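Local coordinates for eukaryotic translation initiation factor 2D (Homo sapiens, PDB 5W2F), which delivers tRNA to the P-site of the eukaryotic ribosome in a GTP-independent manner and is represented here by its C-terminal part, at residues 38-43 and 58-63; 46-49 and 55-58; 65-70 and 87-92. All blocks are in the same frame, centred on the assembly; numbering follows the deposited sequence. Where two conformers were deposited one is given.

Contact 1 (38-43 and 58-63); sequences INYAKK and DPILCD
The N-cap of helix 59-65 in the SWIB/MDM2 region of this chain is where Tyr40, from the last turn of helix 30-43, meets Asp58, and the pair illustrates how one carboxylate can serve two helices at once. The phenol donates from OH to Asp58 OD2 at 2.6 Å, using the syn lone pair of that oxygen. Tyr40 and Asp58 reach out to meet each other, and the carboxylate lies at the edge of the ring, its CG in the ring plane, with the two planes 67° apart. The other oxygen, OD1, accepts from Leu61 N at 3.0 Å with a nearly straight bond of 162°, entering from above the carboxylate plane. Asp58 CG stands between its own backbone N and carbonyl carbon (chi1 68°), which folds the carboxylate back over the first turn.

Such N-capping ties off a backbone N-H that the opening turn of any alpha-helix leaves without a helical acceptor; here the capping group is in turn held by the tyrosine of the preceding helix. Apolar atoms pack beside this polar centre. Ile60 CD1 comes to 3.4 Å from Tyr40 OH, while CG2 of the same isoleucine lies 4.2 Å from Tyr40 CZ. Leu61 runs alongside the tyrosine, pointing the other way, and sets CD1 3.9 Å from Tyr40 CE1. Leu16 of helix 14-17 touches both Tyr40 and Leu61, and Leu15 touches Ile60, so a third helix packs against the pair.

Contact 2 (46-49 and 55-58); sequences LVDA and VRLD
Leu46 and Arg56 meet through backbone and side chain together. Arg56 N donates to Leu46 O at 2.8 Å, with an angle of 166° at the hydrogen, and Val55 CA makes a CA-H...O contact with the same oxygen. This bond flanks a single beta bridge between Val47 and Val55, a non-hydrogen-bonded antiparallel pair whose CA atoms are 4.5 Å apart; a backbone bond of Asp48 with Leu54 flanks its other side. Leu46 CB rests 3.3 Å from Arg56 O and 3.8 Å from Val55 CG1, while its two methyl groups pass Arg56 O and end against the side chain of Asp58.

The arginine then turns back over the loop. Its chain bends at chi3 (-85°), which brings one guanidinium face over Leu46 O, near the border of the group rather than its centre. From there NH2 donates to Val47 O at 2.9 Å, approaching from above the carbonyl plane, and also to Asp45 O. Asp48 OD2 stays 4.3 Å from Arg56 NE, too far for a salt bridge, and is paired instead with Lys76.

Farther out, strand 54-56 pairs with strand 76-78 in a small antiparallel sheet, and Trp79 of helix 79-89 packs against both valines.

With two main-chain carbonyls accepting from NH2, backbone oxygens hold this end of the guanidinium, and the nearby Asp48 carboxylate would probably add a modest attraction.

Contact 3 (65-70 and 87-92); sequences ILEKNE and LEKLQP
Ile65, at the end of helix 59-65, touches the aliphatic part of Lys89, at the end of helix 79-89. The two side chains cross obliquely, and Ile65 CG2 lies 4.1 Å from Lys89 CG. The carbonyl group of the isoleucine takes part as well, its O lying 3.7 Å from Lys89 CE. The Ile65 side chain also packs on Leu82, Arg85 and Cys86, so this residue lies along the same helix that carries the lysine.

At Leu66 the chain leaves helical geometry, and its side chain turns instead to Arg85 and Met75. One residue on, Glu67 supplies the charged partner. Its side chain bends at chi2 (-47°), carrying the carboxylate to the end of helix 79-89, where OE2 accepts from Lys89 NZ at 2.7 Å through its syn lone pair. OE1 is farther from the same nitrogen, at 3.4 Å. Lys89 is likewise bent at chi2 (-77°), then runs extended to its amine, passing the Ile65 carbonyl on the way.

The contact thus joins the end of helix 59-65 and the loop that follows it to the last turn of helix 79-89 in the SWIB/MDM2 region, just before the chain enters strand 91-96. Since Glu67 is exposed and Lys89 partly so, solvent would be expected to screen their attraction; an exposed salt bridge thus sits beside the buried, apolar Ile65.

In the fold
All three contacts lie within the SWIB/MDM2 range, on the same side of the chain's centre. Contacts 1 and 2 are neighbours, their centres about 8 Å apart; Leu46 packs on both Tyr40 and Leu61. Along the chain 46-49 and 55-58 follow 38-43, and the two contacts end on the same stretch, sharing Asp58. Contact 3 opens after both have closed, its centre about 13 Å from that of contact 1 and 17 Å from that of contact 2. Leu57 bridges contacts 2 and 3 by packing on Ile65 and Leu66. Helix 59-65 thus has contacts at both ends, near Asp58 with helix 30-43 and near Ile65 with helix 79-89.

Contact 1 (38-43 and 58-63)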
# COMPACT_ATOMS: atom_id res chain seq x y z
N ILE A 38 -2.63 11.13 20.13
CA ILE A 38 -2.20 11.44 21.49
C ILE A 38 -2.62 12.86 21.84
O ILE A 38 -3.16 13.10 22.92
CB ILE A 38 -0.70 11.18 21.69
CG1 ILE A 38 -0.44 9.66 21.66
CG2 ILE A 38 -0.21 11.76 23.01
CD1 ILE A 38 1.01 9.27 21.53
N ASN A 39 -2.37 13.80 20.93
CA ASN A 39 -2.75 15.19 21.17
C ASN A 39 -4.25 15.38 21.31
O ASN A 39 -4.71 16.17 22.15
CB ASN A 39 -2.21 16.11 20.09
CG ASN A 39 -0.72 16.30 20.17
OD1 ASN A 39 -0.10 16.04 21.19
ND2 ASN A 39 -0.12 16.75 19.08
N TYR A 40 -5.02 14.64 20.51
CA TYR A 40 -6.48 14.71 20.60
C TYR A 40 -6.93 14.30 22.01
O TYR A 40 -7.74 14.99 22.66
CB TYR A 40 -7.14 13.84 19.51
CG TYR A 40 -8.64 13.92 19.55
CD1 TYR A 40 -9.40 13.09 20.39
CD2 TYR A 40 -9.32 14.82 18.75
CE1 TYR A 40 -10.78 13.19 20.44
CE2 TYR A 40 -10.70 14.93 18.78
CZ TYR A 40 -11.43 14.12 19.64
OH TYR A 40 -12.79 14.26 19.66
N ALA A 41 -6.39 13.19 22.51
CA ALA A 41 -6.77 12.72 23.83
C ALA A 41 -6.41 13.72 24.92
O ALA A 41 -7.20 13.97 25.84
CB ALA A 41 -6.14 11.37 24.11
N LYS A 42 -5.22 14.30 24.82
CA LYS A 42 -4.76 15.24 25.83
C LYS A 42 -5.57 16.54 25.78
O LYS A 42 -6.05 17.04 26.82
CB LYS A 42 -3.25 15.50 25.67
CG LYS A 42 -2.41 14.29 26.07
CD LYS A 42 -0.95 14.37 25.63
CE LYS A 42 -0.14 15.38 26.38
NZ LYS A 42 1.27 15.33 25.88
N LYS A 43 -5.76 17.07 24.56
CA LYS A 43 -6.52 18.32 24.36
C LYS A 43 -7.96 18.22 24.85
O LYS A 43 -8.52 19.20 25.34
CB LYS A 43 -6.49 18.73 22.87
CG LYS A 43 -7.24 20.02 22.54
CD LYS A 43 -7.36 20.25 21.04
CE LYS A 43 -8.50 21.21 20.73
NZ LYS A 43 -8.36 22.51 21.45
N ASP A 58 -14.40 9.60 23.69
CA ASP A 58 -15.49 10.56 23.56
C ASP A 58 -16.38 10.14 22.39
O ASP A 58 -16.09 9.13 21.71
CB ASP A 58 -14.91 11.98 23.41
CG ASP A 58 -14.17 12.22 22.10
OD1 ASP A 58 -13.81 11.26 21.41
OD2 ASP A 58 -13.93 13.40 21.80
N PRO A 59 -17.48 10.87 22.15
CA PRO A 59 -18.35 10.41 21.08
C PRO A 59 -17.71 10.34 19.71
O PRO A 59 -17.99 9.41 18.95
CB PRO A 59 -19.49 11.43 21.13
CG PRO A 59 -19.58 11.80 22.57
CD PRO A 59 -18.15 11.85 23.03
N ILE A 60 -16.83 11.29 19.40
CA ILE A 60 -16.10 11.27 18.13
C ILE A 60 -15.28 10.00 17.98
O ILE A 60 -15.35 9.32 16.95
CB ILE A 60 -15.24 12.55 17.98
CG1 ILE A 60 -16.16 13.72 17.63
CG2 ILE A 60 -14.15 12.38 16.92
CD1 ILE A 60 -15.53 15.08 17.78
N LEU A 61 -14.50 9.66 19.01
CA LEU A 61 -13.70 8.44 18.94
C LEU A 61 -14.58 7.18 18.88
O LEU A 61 -14.28 6.25 18.14
CB LEU A 61 -12.71 8.38 20.10
CG LEU A 61 -11.49 9.28 19.93
CD1 LEU A 61 -10.71 9.36 21.23
CD2 LEU A 61 -10.61 8.82 18.75
N CYS A 62 -15.65 7.14 19.66
CA CYS A 62 -16.55 5.98 19.64
C CYS A 62 -17.11 5.76 18.25
O CYS A 62 -17.17 4.63 17.76
CB CYS A 62 -17.69 6.17 20.64
SG CYS A 62 -17.19 5.98 22.36
N ASP A 63 -17.49 6.86 17.61
CA ASP A 63 -18.13 6.84 16.31
C ASP A 63 -17.19 6.30 15.24
O ASP A 63 -17.60 5.53 14.39
CB ASP A 63 -18.61 8.25 15.97
CG ASP A 63 -19.28 8.33 14.61
OD1 ASP A 63 -20.18 7.52 14.33
OD2 ASP A 63 -18.90 9.24 13.83

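Contact 2 (46-49 and 55-58)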
# COMPACT_ATOMS: atom_id res chain seq x y z
N LEU A 46 -9.25 13.39 27.87
CA LEU A 46 -9.79 12.03 27.79
C LEU A 46 -8.99 11.04 28.60
O LEU A 46 -9.39 9.89 28.72
CB LEU A 46 -9.87 11.59 26.34
CG LEU A 46 -10.75 12.47 25.45
CD1 LEU A 46 -10.85 11.85 24.06
CD2 LEU A 46 -12.14 12.72 26.03
N VAL A 47 -7.83 11.43 29.11
CA VAL A 47 -7.00 10.47 29.86
C VAL A 47 -7.74 10.11 31.16
O VAL A 47 -8.26 10.99 31.85
CB VAL A 47 -5.60 11.02 30.17
CG1 VAL A 47 -4.76 9.98 30.90
CG2 VAL A 47 -4.91 11.45 28.88
N ASP A 48 -7.82 8.82 31.46
CA ASP A 48 -8.46 8.38 32.69
C ASP A 48 -7.65 8.85 33.90
O ASP A 48 -6.47 8.52 34.06
CB ASP A 48 -8.63 6.87 32.70
CG ASP A 48 -9.49 6.38 33.84
OD1 ASP A 48 -8.97 6.23 34.93
OD2 ASP A 48 -10.71 6.17 33.65
N ALA A 49 -8.29 9.62 34.77
CA ALA A 49 -7.59 10.17 35.91
C ALA A 49 -7.05 9.13 36.87
O ALA A 49 -6.01 9.35 37.51
CB ALA A 49 -8.48 11.15 36.65
N VAL A 55 -7.43 5.66 28.03
CA VAL A 55 -8.11 6.80 27.43
C VAL A 55 -9.61 6.51 27.38
O VAL A 55 -10.02 5.44 26.91
CB VAL A 55 -7.57 7.08 26.01
CG1 VAL A 55 -8.33 8.24 25.36
CG2 VAL A 55 -6.07 7.38 26.09
N ARG A 56 -10.41 7.46 27.87
CA ARG A 56 -11.86 7.37 27.81
C ARG A 56 -12.29 7.93 26.46
O ARG A 56 -12.09 9.10 26.18
CB ARG A 56 -12.51 8.17 28.94
CG ARG A 56 -12.12 7.73 30.34
CD ARG A 56 -12.65 8.69 31.41
NE ARG A 56 -11.75 9.84 31.63
CZ ARG A 56 -11.89 11.08 31.16
NH1 ARG A 56 -12.95 11.45 30.42
NH2 ARG A 56 -10.96 12.00 31.46
N LEU A 57 -12.92 7.11 25.64
CA LEU A 57 -13.31 7.54 24.32
C LEU A 57 -14.52 8.49 24.39
O LEU A 57 -15.51 8.21 25.05
CB LEU A 57 -13.60 6.35 23.42
CG LEU A 57 -12.40 5.58 22.81
CD1 LEU A 57 -11.42 5.01 23.79
CD2 LEU A 57 -12.96 4.50 21.90
N ASP A 58 -14.40 9.60 23.69
CA ASP A 58 -15.49 10.56 23.56
C ASP A 58 -16.38 10.14 22.39
O ASP A 58 -16.09 9.13 21.71
CB ASP A 58 -14.91 11.98 23.41
CG ASP A 58 -14.17 12.22 22.10
OD1 ASP A 58 -13.81 11.26 21.41
OD2 ASP A 58 -13.93 13.40 21.80

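Contact 3 (65-70 and 87-92)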
# COMPACT_ATOMS: atom_id res chain seq x y z
N ILE A 65 -13.97 4.67 15.67
CA ILE A 65 -13.24 3.41 15.86
C ILE A 65 -14.00 2.23 16.45
O ILE A 65 -13.54 1.09 16.29
CB ILE A 65 -11.88 3.59 16.56
CG1 ILE A 65 -12.04 4.10 17.97
CG2 ILE A 65 -10.99 4.54 15.75
CD1 ILE A 65 -10.81 3.88 18.82
N LEU A 66 -15.14 2.45 17.10
CA LEU A 66 -15.92 1.34 17.66
C LEU A 66 -17.04 0.90 16.73
O LEU A 66 -17.69 1.72 16.08
CB LEU A 66 -16.51 1.72 19.01
CG LEU A 66 -15.54 2.23 20.06
CD1 LEU A 66 -16.33 2.49 21.33
CD2 LEU A 66 -14.40 1.26 20.32
N GLU A 67 -17.27 -0.42 16.69
CA GLU A 67 -18.37 -1.00 15.91
C GLU A 67 -19.70 -0.76 16.61
O GLU A 67 -20.67 -0.32 15.99
CB GLU A 67 -18.17 -2.51 15.69
CG GLU A 67 -16.79 -2.96 15.19
CD GLU A 67 -16.28 -2.14 14.02
OE1 GLU A 67 -17.07 -1.84 13.09
OE2 GLU A 67 -15.07 -1.80 14.02
N LYS A 68 -19.73 -1.06 17.91
CA LYS A 68 -20.91 -0.86 18.75
C LYS A 68 -20.56 -0.00 19.98
O LYS A 68 -19.65 -0.35 20.74
CB LYS A 68 -21.46 -2.22 19.20
CG LYS A 68 -22.86 -2.17 19.78
CD LYS A 68 -23.18 -3.41 20.59
CE LYS A 68 -24.58 -3.34 21.17
NZ LYS A 68 -24.88 -4.50 22.05
N ASN A 69 -21.28 1.11 20.16
CA ASN A 69 -21.13 1.97 21.34
C ASN A 69 -22.33 1.80 22.28
O ASN A 69 -23.32 2.52 22.17
CB ASN A 69 -20.96 3.44 20.91
CG ASN A 69 -20.76 4.40 22.10
OD1 ASN A 69 -20.55 3.99 23.24
ND2 ASN A 69 -20.83 5.70 21.81
N GLU A 70 -22.23 0.82 23.18
CA GLU A 70 -23.21 0.61 24.25
C GLU A 70 -23.48 1.86 25.09
O GLU A 70 -22.55 2.54 25.56
CB GLU A 70 -22.78 -0.56 25.15
CG GLU A 70 -22.93 -1.93 24.51
CD GLU A 70 -24.34 -2.50 24.59
OE1 GLU A 70 -25.32 -1.72 24.55
OE2 GLU A 70 -24.48 -3.74 24.67
N LEU A 87 -5.23 3.33 13.42
CA LEU A 87 -4.45 2.97 12.23
C LEU A 87 -5.20 1.95 11.35
O LEU A 87 -5.14 2.04 10.12
CB LEU A 87 -3.07 2.43 12.62
CG LEU A 87 -2.15 3.49 13.26
CD1 LEU A 87 -1.01 2.85 14.02
CD2 LEU A 87 -1.61 4.45 12.23
N GLU A 88 -5.89 0.99 11.97
CA GLU A 88 -6.69 -0.00 11.24
C GLU A 88 -7.88 0.61 10.51
O GLU A 88 -8.25 0.13 9.44
CB GLU A 88 -7.22 -1.09 12.20
CG GLU A 88 -6.14 -2.03 12.70
CD GLU A 88 -6.59 -2.97 13.82
OE1 GLU A 88 -7.69 -2.77 14.42
OE2 GLU A 88 -5.82 -3.92 14.10
N LYS A 89 -8.48 1.64 11.10
CA LYS A 89 -9.66 2.29 10.53
C LYS A 89 -9.30 3.26 9.41
O LYS A 89 -10.10 3.49 8.51
CB LYS A 89 -10.50 2.99 11.61
CG LYS A 89 -11.24 2.02 12.52
CD LYS A 89 -12.47 1.46 11.83
CE LYS A 89 -13.13 0.39 12.68
NZ LYS A 89 -14.20 -0.33 11.94
N LEU A 90 -8.10 3.82 9.47
CA LEU A 90 -7.57 4.61 8.36
C LEU A 90 -7.43 3.74 7.11
O LEU A 90 -7.31 2.51 7.20
CB LEU A 90 -6.23 5.22 8.74
CG LEU A 90 -6.33 6.38 9.75
CD1 LEU A 90 -5.01 6.64 10.42
CD2 LEU A 90 -6.81 7.65 9.07
N GLN A 91 -7.46 4.39 5.94
CA GLN A 91 -7.28 3.66 4.68
C GLN A 91 -5.81 3.40 4.41
O GLN A 91 -5.01 4.33 4.53
CB GLN A 91 -7.89 4.45 3.54
CG GLN A 91 -9.39 4.65 3.64
CD GLN A 91 -9.93 5.59 2.58
OE1 GLN A 91 -9.24 6.51 2.12
NE2 GLN A 91 -11.18 5.39 2.20
N PRO A 92 -5.43 2.15 4.09
CA PRO A 92 -4.02 1.90 3.78
C PRO A 92 -3.59 2.64 2.52
O PRO A 92 -4.39 2.84 1.58
CB PRO A 92 -3.97 0.39 3.52
CG PRO A 92 -5.36 0.03 3.14
CD PRO A 92 -6.23 0.93 3.97